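Side-chain contacts in endoglucanase (Clostridium thermocellum, PDB 2YIK), which probably hydrolyses internal beta-1,4-glucosidic bonds of cellulose: residues A131-W136 and A399-L404; G324-L329 and K363-L368; K371-G376 and S415-W420. All coordinates share one frame; numbering follows the deposited sequence.

Contact 1: residues A131-W136 and A399-L404; sequences ASTVGW and AQLIAL
Leu401 reaches across from residues 399-404 and lays one methyl, CD2, over a face of the Trp136 indole. The methyl sits above the pyrrole half of the ring: CD2 is 4.2 Å from the centroid of the five-membered ring and 28° off its normal, a CH-pi contact slightly off-centre. It lies nearest one side of the pyrrole, with Leu401 CD2 3.8 Å from Trp136 NE1 and 3.9 Å from Trp136 CD1. With CG trans to the backbone N (chi1 177°), Leu401 carries its branch point toward the indole, and of its two methyls CD2 does the touching. Trp136 CG is likewise anti to the backbone N (chi1 162°), which sends the ring toward residues 399-404.

The same methyl also meets Thr133 one turn earlier on the tryptophan's helix, Thr133 CG2 to Leu401 CD2 being 4.2 Å. The threonine divides its two branches by chemistry: CG2 faces the leucine, while OG1 bonds to Tyr129 O, one turn back, and to His316 NE2. Ile402 comes to a different part of the indole. Its CG1 branch, opposite the carbonyl carbon, brings CD1 to the rim of the benzo ring, near the ring plane and 4.1 Å from Trp136 CZ2, so the indole has one aliphatic group on a face and another at an edge. Trp136 NE1 is buried here without a hydrogen-bond partner in the model, under a methyl that can offer it none.

The axes of the two short segments come no closer than 12.3 Å, and long side chains bridge the distance. Trp284 and His316 make edge-to-face contacts with Trp136. Helix 499-516 packs beside Thr133 and Leu401, helix 322-336 meets Trp136 and Ile402, and helix 363-373 lies against Ile402.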
# COMPACT_ATOMS: atom_id res chain seq x y z
N ALA A 131 2.46 -1.71 0.36
CA ALA A 131 3.39 -2.35 1.29
C ALA A 131 3.29 -1.77 2.70
O ALA A 131 3.27 -2.51 3.68
CB ALA A 131 4.82 -2.22 0.77
N SER A 132 3.24 -0.45 2.80
CA SER A 132 3.18 0.17 4.11
C SER A 132 1.79 0.05 4.72
O SER A 132 1.65 -0.15 5.93
CB SER A 132 3.57 1.65 4.01
OG SER A 132 2.63 2.36 3.24
N THR A 133 0.75 0.15 3.90
CA THR A 133 -0.60 0.07 4.43
C THR A 133 -0.95 -1.35 4.89
O THR A 133 -1.60 -1.53 5.92
CB THR A 133 -1.61 0.64 3.41
OG1 THR A 133 -1.27 2.01 3.14
CG2 THR A 133 -3.03 0.60 3.97
N VAL A 134 -0.52 -2.36 4.15
CA VAL A 134 -0.77 -3.74 4.57
C VAL A 134 0.07 -3.96 5.84
O VAL A 134 -0.36 -4.61 6.79
CB VAL A 134 -0.36 -4.76 3.49
CG1 VAL A 134 -0.45 -6.17 4.06
CG2 VAL A 134 -1.28 -4.63 2.27
N GLY A 135 1.28 -3.40 5.85
CA GLY A 135 2.16 -3.54 7.01
C GLY A 135 1.57 -2.85 8.24
O GLY A 135 1.71 -3.33 9.36
N TRP A 136 0.94 -1.70 7.99
CA TRP A 136 0.26 -0.83 8.96
C TRP A 136 -0.85 -1.68 9.61
O TRP A 136 -0.95 -1.76 10.83
CB TRP A 136 -0.25 0.37 8.13
CG TRP A 136 -1.34 1.41 8.50
CD1 TRP A 136 -2.05 2.14 7.57
CD2 TRP A 136 -1.73 1.94 9.78
NE1 TRP A 136 -2.83 3.08 8.17
CE2 TRP A 136 -2.67 2.98 9.52
CE3 TRP A 136 -1.40 1.64 11.10
CZ2 TRP A 136 -3.26 3.72 10.53
CZ3 TRP A 136 -1.99 2.39 12.10
CH2 TRP A 136 -2.92 3.41 11.81
N ALA A 399 -11.15 4.20 5.12
CA ALA A 399 -11.85 4.87 6.21
C ALA A 399 -12.18 3.83 7.28
O ALA A 399 -12.10 4.10 8.47
CB ALA A 399 -13.14 5.53 5.71
N GLN A 400 -12.56 2.63 6.83
CA GLN A 400 -12.88 1.54 7.75
C GLN A 400 -11.65 1.24 8.61
O GLN A 400 -11.75 1.08 9.83
CB GLN A 400 -13.29 0.28 6.98
CG GLN A 400 -14.66 0.33 6.32
CD GLN A 400 -15.04 -1.01 5.70
OE1 GLN A 400 -14.82 -2.06 6.30
NE2 GLN A 400 -15.61 -0.97 4.49
N LEU A 401 -10.50 1.14 7.95
CA LEU A 401 -9.25 0.86 8.66
C LEU A 401 -9.00 1.91 9.72
O LEU A 401 -8.76 1.57 10.88
CB LEU A 401 -8.08 0.82 7.68
CG LEU A 401 -6.69 0.60 8.30
CD1 LEU A 401 -6.67 -0.74 9.04
CD2 LEU A 401 -5.63 0.63 7.21
N ILE A 402 -9.06 3.19 9.33
CA ILE A 402 -8.83 4.28 10.28
C ILE A 402 -9.84 4.20 11.42
O ILE A 402 -9.50 4.43 12.57
CB ILE A 402 -8.95 5.67 9.61
CG1 ILE A 402 -7.89 5.81 8.51
CG2 ILE A 402 -8.83 6.78 10.66
CD1 ILE A 402 -6.49 5.79 9.03
N ALA A 403 -11.08 3.87 11.09
CA ALA A 403 -12.13 3.76 12.10
C ALA A 403 -11.78 2.69 13.15
O ALA A 403 -11.94 2.91 14.35
CB ALA A 403 -13.46 3.43 11.45
N LEU A 404 -11.31 1.54 12.68
CA LEU A 404 -10.96 0.42 13.55
C LEU A 404 -9.69 0.69 14.36
O LEU A 404 -9.57 0.24 15.49
CB LEU A 404 -10.83 -0.85 12.70
CG LEU A 404 -12.18 -1.18 12.02
CD1 LEU A 404 -11.96 -2.02 10.78
CD2 LEU A 404 -13.08 -1.88 13.03

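Contact 2: residues G324-L329 and K363-L368; sequences GTACIL and KPIQDL
No ring or other flat group takes part where Ala326 and Cys327 meet Ile365, so there are no faces or edges to assign; a methyl, a sulfur and a branched aliphatic chain do the work. Ile365 is the hub. Its CG1 lies 4.0 Å from Ala326 CB and 3.8 Å from Cys327 SG, two neighbours along one helix touching a single methylene. The terminal methyl extends the contact, with Ile365 CD1 3.9 Å from Cys327 SG.

On the cysteine, SG stands beside the backbone N and trans to the carbonyl carbon (chi1 -73°), which carries the sulfur along the side of its helix to the isoleucine's longer branch. Ala326, whose CB points toward the partner segment, lets the backbones come close: Ala326 CA and Ile365 CA are 6.9 Å apart. All three residues are buried, and the contact between them is wholly apolar.

Around this point, Ala326 also packs on Tyr306 and Pro311 from loops. Helix 392-408 adds Ile402 against both Cys327 and Ile365, and Tyr406 against Ile365, while Trp136 of helix 124-140 touches Cys327. The first turns of helix 363-373 thus rest on helix 322-336 with helix 392-408 alongside.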
# COMPACT_ATOMS: atom_id res chain seq x y z
N GLY A 324 -3.10 8.60 7.70
CA GLY A 324 -2.35 7.52 8.31
C GLY A 324 -1.28 8.13 9.20
O GLY A 324 -1.03 7.66 10.32
N THR A 325 -0.64 9.18 8.70
CA THR A 325 0.40 9.88 9.45
C THR A 325 -0.16 10.38 10.77
O THR A 325 0.43 10.17 11.82
CB THR A 325 0.96 11.07 8.62
OG1 THR A 325 1.59 10.59 7.43
CG2 THR A 325 1.99 11.85 9.42
N ALA A 326 -1.32 11.03 10.72
CA ALA A 326 -1.95 11.56 11.92
C ALA A 326 -2.17 10.46 12.95
O ALA A 326 -1.97 10.68 14.14
CB ALA A 326 -3.28 12.23 11.59
N CYS A 327 -2.57 9.27 12.49
CA CYS A 327 -2.80 8.14 13.39
C CYS A 327 -1.51 7.74 14.11
O CYS A 327 -1.51 7.50 15.31
CB CYS A 327 -3.33 6.93 12.61
SG CYS A 327 -5.04 7.05 12.05
N ILE A 328 -0.42 7.67 13.36
CA ILE A 328 0.85 7.26 13.95
C ILE A 328 1.37 8.30 14.94
O ILE A 328 1.83 7.95 16.03
CB ILE A 328 1.90 6.97 12.86
CG1 ILE A 328 1.34 5.95 11.87
CG2 ILE A 328 3.19 6.43 13.51
CD1 ILE A 328 0.85 4.69 12.52
N LEU A 329 1.28 9.58 14.58
CA LEU A 329 1.72 10.64 15.47
C LEU A 329 0.87 10.62 16.75
O LEU A 329 1.37 10.89 17.83
CB LEU A 329 1.61 12.01 14.78
CG LEU A 329 2.68 12.28 13.71
CD1 LEU A 329 2.43 13.63 13.06
CD2 LEU A 329 4.06 12.26 14.35
N LYS A 363 -7.53 14.41 17.35
CA LYS A 363 -8.62 15.25 16.87
C LYS A 363 -8.78 15.29 15.35
O LYS A 363 -9.90 15.20 14.84
CB LYS A 363 -8.49 16.67 17.43
CG LYS A 363 -9.65 17.60 17.12
CD LYS A 363 -10.99 16.96 17.50
CE LYS A 363 -12.14 17.96 17.39
NZ LYS A 363 -13.41 17.31 17.84
N PRO A 364 -7.67 15.41 14.59
CA PRO A 364 -7.86 15.44 13.14
C PRO A 364 -8.52 14.17 12.59
O PRO A 364 -9.26 14.23 11.61
CB PRO A 364 -6.44 15.62 12.62
CG PRO A 364 -5.79 16.43 13.70
CD PRO A 364 -6.28 15.72 14.95
N ILE A 365 -8.24 13.04 13.23
CA ILE A 365 -8.82 11.78 12.79
C ILE A 365 -10.24 11.63 13.31
O ILE A 365 -11.08 10.98 12.68
CB ILE A 365 -7.93 10.58 13.24
CG1 ILE A 365 -6.74 10.44 12.27
CG2 ILE A 365 -8.74 9.30 13.32
CD1 ILE A 365 -7.15 10.14 10.83
N GLN A 366 -10.53 12.24 14.46
CA GLN A 366 -11.88 12.17 14.99
C GLN A 366 -12.77 12.97 14.03
O GLN A 366 -13.91 12.60 13.77
CB GLN A 366 -11.96 12.77 16.40
CG GLN A 366 -13.35 12.66 17.02
CD GLN A 366 -13.46 13.35 18.38
OE1 GLN A 366 -14.56 13.50 18.91
NE2 GLN A 366 -12.33 13.76 18.93
N ASP A 367 -12.23 14.07 13.51
CA ASP A 367 -12.95 14.91 12.55
C ASP A 367 -13.16 14.16 11.24
O ASP A 367 -14.22 14.25 10.62
CB ASP A 367 -12.18 16.20 12.27
CG ASP A 367 -12.24 17.18 13.42
OD1 ASP A 367 -12.93 16.89 14.42
OD2 ASP A 367 -11.60 18.25 13.32
N LEU A 368 -12.14 13.44 10.80
CA LEU A 368 -12.20 12.67 9.57
C LEU A 368 -13.29 11.60 9.69
O LEU A 368 -14.12 11.43 8.80
CB LEU A 368 -10.86 11.99 9.30
CG LEU A 368 -10.82 10.99 8.15
CD1 LEU A 368 -11.03 11.71 6.82
CD2 LEU A 368 -9.47 10.25 8.17

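Contact 3: residues K371-G376 and S415-W420; sequences KWSGGG and SKYANW
Trp420 lays one face of its indole on Ser373 and reaches on to the Trp372 carbonyl. At its root, Trp420 CB is 3.7 Å from Ser373 CB. The ring then leaves with CG trans to the backbone N (chi1 169°), an extended pose that carries the indole across to the other helix. Trp420 CG presses on Ser373 CB at 3.4 Å, CD2 and CE3 lie against the same carbon, and Trp420 CD1 comes to 3.6 Å from Ser373 CA. That alpha carbon stands almost squarely over the pyrrole: Ser373 CA is 3.5 Å from the centroid of the five-membered ring of Trp420 and only 6° off the normal, a close CH-pi contact made by backbone. NE1 and CE2 lie by Ser373 CA and Trp372 O. Farther out, Trp420 CZ2 is 3.5 Å from Trp372 O. At the tip, Trp420 CH2 touches Trp372 CE3 at 3.9 Å, where the two indoles run obliquely to each other.

Ser373 has a second neighbour in Tyr417. Its OG comes to the edge of that ring, near the ring plane and 3.5 Å from Tyr417 CD1, and Ser373 OG is hydrogen-bonded to Leu369 O. The tyrosine hydroxyl is held by Asp370 OD1, so both polar ends are served from helix 363-373.

Gly374 is where helical backbone angles end, and Ser415 caps the opposing helix, its OG accepting from Tyr417 N and also bonded to Asp407 OD1. The contact therefore seats the C-terminal end of helix 363-373 on the capped first turns of helix 416-428, with Ala399 of helix 392-408 touching both tryptophans. Such helix-on-helix packing, away from the metal sites, belongs to the (alpha/alpha)6 barrel characteristic of family 9 glycoside hydrolases.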
# COMPACT_ATOMS: atom_id res chain seq x y z
N LYS A 371 -16.82 12.80 9.82
CA LYS A 371 -17.19 13.17 8.46
C LYS A 371 -17.63 11.94 7.67
O LYS A 371 -18.70 11.96 7.05
CB LYS A 371 -16.01 13.87 7.78
CG LYS A 371 -16.39 14.71 6.57
CD LYS A 371 -15.20 15.48 5.99
CE LYS A 371 -14.73 16.58 6.93
NZ LYS A 371 -13.75 17.48 6.26
N TRP A 372 -16.81 10.89 7.70
CA TRP A 372 -17.11 9.65 6.97
C TRP A 372 -18.27 8.82 7.53
O TRP A 372 -19.09 8.30 6.77
CB TRP A 372 -15.86 8.77 6.89
CG TRP A 372 -14.96 9.10 5.72
CD1 TRP A 372 -14.06 10.13 5.64
CD2 TRP A 372 -14.93 8.44 4.45
NE1 TRP A 372 -13.47 10.14 4.40
CE2 TRP A 372 -13.98 9.12 3.66
CE3 TRP A 372 -15.61 7.33 3.92
CZ2 TRP A 372 -13.71 8.73 2.34
CZ3 TRP A 372 -15.33 6.95 2.61
CH2 TRP A 372 -14.38 7.64 1.84
N SER A 373 -18.33 8.69 8.85
CA SER A 373 -19.37 7.89 9.48
C SER A 373 -20.62 8.65 9.88
O SER A 373 -21.64 8.04 10.20
CB SER A 373 -18.80 7.21 10.73
OG SER A 373 -18.54 8.16 11.76
N GLY A 374 -20.54 9.98 9.87
CA GLY A 374 -21.67 10.78 10.30
C GLY A 374 -22.45 11.60 9.29
O GLY A 374 -23.16 12.53 9.68
N GLY A 375 -22.33 11.27 8.01
CA GLY A 375 -23.09 12.00 7.01
C GLY A 375 -22.38 13.12 6.27
O GLY A 375 -23.01 13.85 5.51
N GLY A 376 -21.08 13.28 6.50
CA GLY A 376 -20.35 14.33 5.82
C GLY A 376 -20.02 13.96 4.38
O GLY A 376 -20.10 14.80 3.48
N SER A 415 -16.89 1.20 18.88
CA SER A 415 -17.68 2.39 19.08
C SER A 415 -18.50 2.60 17.79
O SER A 415 -18.56 1.70 16.92
CB SER A 415 -16.74 3.61 19.31
OG SER A 415 -16.12 4.13 18.11
N LYS A 416 -19.17 3.74 17.70
CA LYS A 416 -19.96 4.09 16.53
C LYS A 416 -19.05 4.03 15.28
O LYS A 416 -19.53 3.78 14.18
CB LYS A 416 -20.56 5.50 16.68
CG LYS A 416 -19.54 6.62 16.87
CD LYS A 416 -20.22 7.98 17.02
CE LYS A 416 -19.17 9.06 17.28
NZ LYS A 416 -19.77 10.40 17.49
N TYR A 417 -17.74 4.25 15.44
CA TYR A 417 -16.85 4.19 14.27
C TYR A 417 -16.74 2.76 13.74
O TYR A 417 -17.01 2.50 12.56
CB TYR A 417 -15.46 4.75 14.59
CG TYR A 417 -15.48 6.22 14.95
CD1 TYR A 417 -16.37 7.10 14.32
CD2 TYR A 417 -14.64 6.73 15.94
CE1 TYR A 417 -16.42 8.45 14.67
CE2 TYR A 417 -14.68 8.08 16.29
CZ TYR A 417 -15.57 8.93 15.66
OH TYR A 417 -15.63 10.26 16.03
N ALA A 418 -16.35 1.83 14.60
CA ALA A 418 -16.24 0.43 14.22
C ALA A 418 -17.59 -0.10 13.74
O ALA A 418 -17.66 -0.86 12.77
CB ALA A 418 -15.73 -0.40 15.39
N ASN A 419 -18.66 0.27 14.43
CA ASN A 419 -20.00 -0.17 14.05
C ASN A 419 -20.28 0.31 12.64
O ASN A 419 -20.85 -0.42 11.83
CB ASN A 419 -21.06 0.36 15.02
CG ASN A 419 -20.88 -0.17 16.43
OD1 ASN A 419 -20.32 -1.25 16.62
ND2 ASN A 419 -21.35 0.58 17.42
N TRP A 420 -19.89 1.55 12.35
CA TRP A 420 -20.09 2.12 11.02
C TRP A 420 -19.25 1.34 10.01
O TRP A 420 -19.73 1.00 8.92
CB TRP A 420 -19.66 3.58 10.99
CG TRP A 420 -19.59 4.13 9.60
CD1 TRP A 420 -20.63 4.55 8.83
CD2 TRP A 420 -18.41 4.28 8.80
NE1 TRP A 420 -20.17 4.95 7.59
CE2 TRP A 420 -18.81 4.79 7.55
CE3 TRP A 420 -17.05 4.02 9.02
CZ2 TRP A 420 -17.90 5.06 6.52
CZ3 TRP A 420 -16.14 4.29 8.00
CH2 TRP A 420 -16.57 4.80 6.76

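The touching residues of contacts 1 and 2 are all buried, whereas contact 3, farthest from the chain's centre, is only partly so. Helix 363-373 serves twice: its beginning is used in contact 2 and its end in contact 3. Helix 392-408, which follows it in the chain, supplies contact 1 and touches the other two. Contacts 1 and 2 merge directly, with Trp136 CZ3 3.7 Å from Ile328 CD1. Leu404 CD2, 3.8 Å from Ala418 CB, ties contact 1 to contact 3. The chemistry differs: methyls around one indole, then an isoleucine against an alanine methyl and a cysteine sulfur, and in contact 3 an indole against backbone, with a serine hydroxyl at a tyrosine edge and polar ends bonded within helix 363-373.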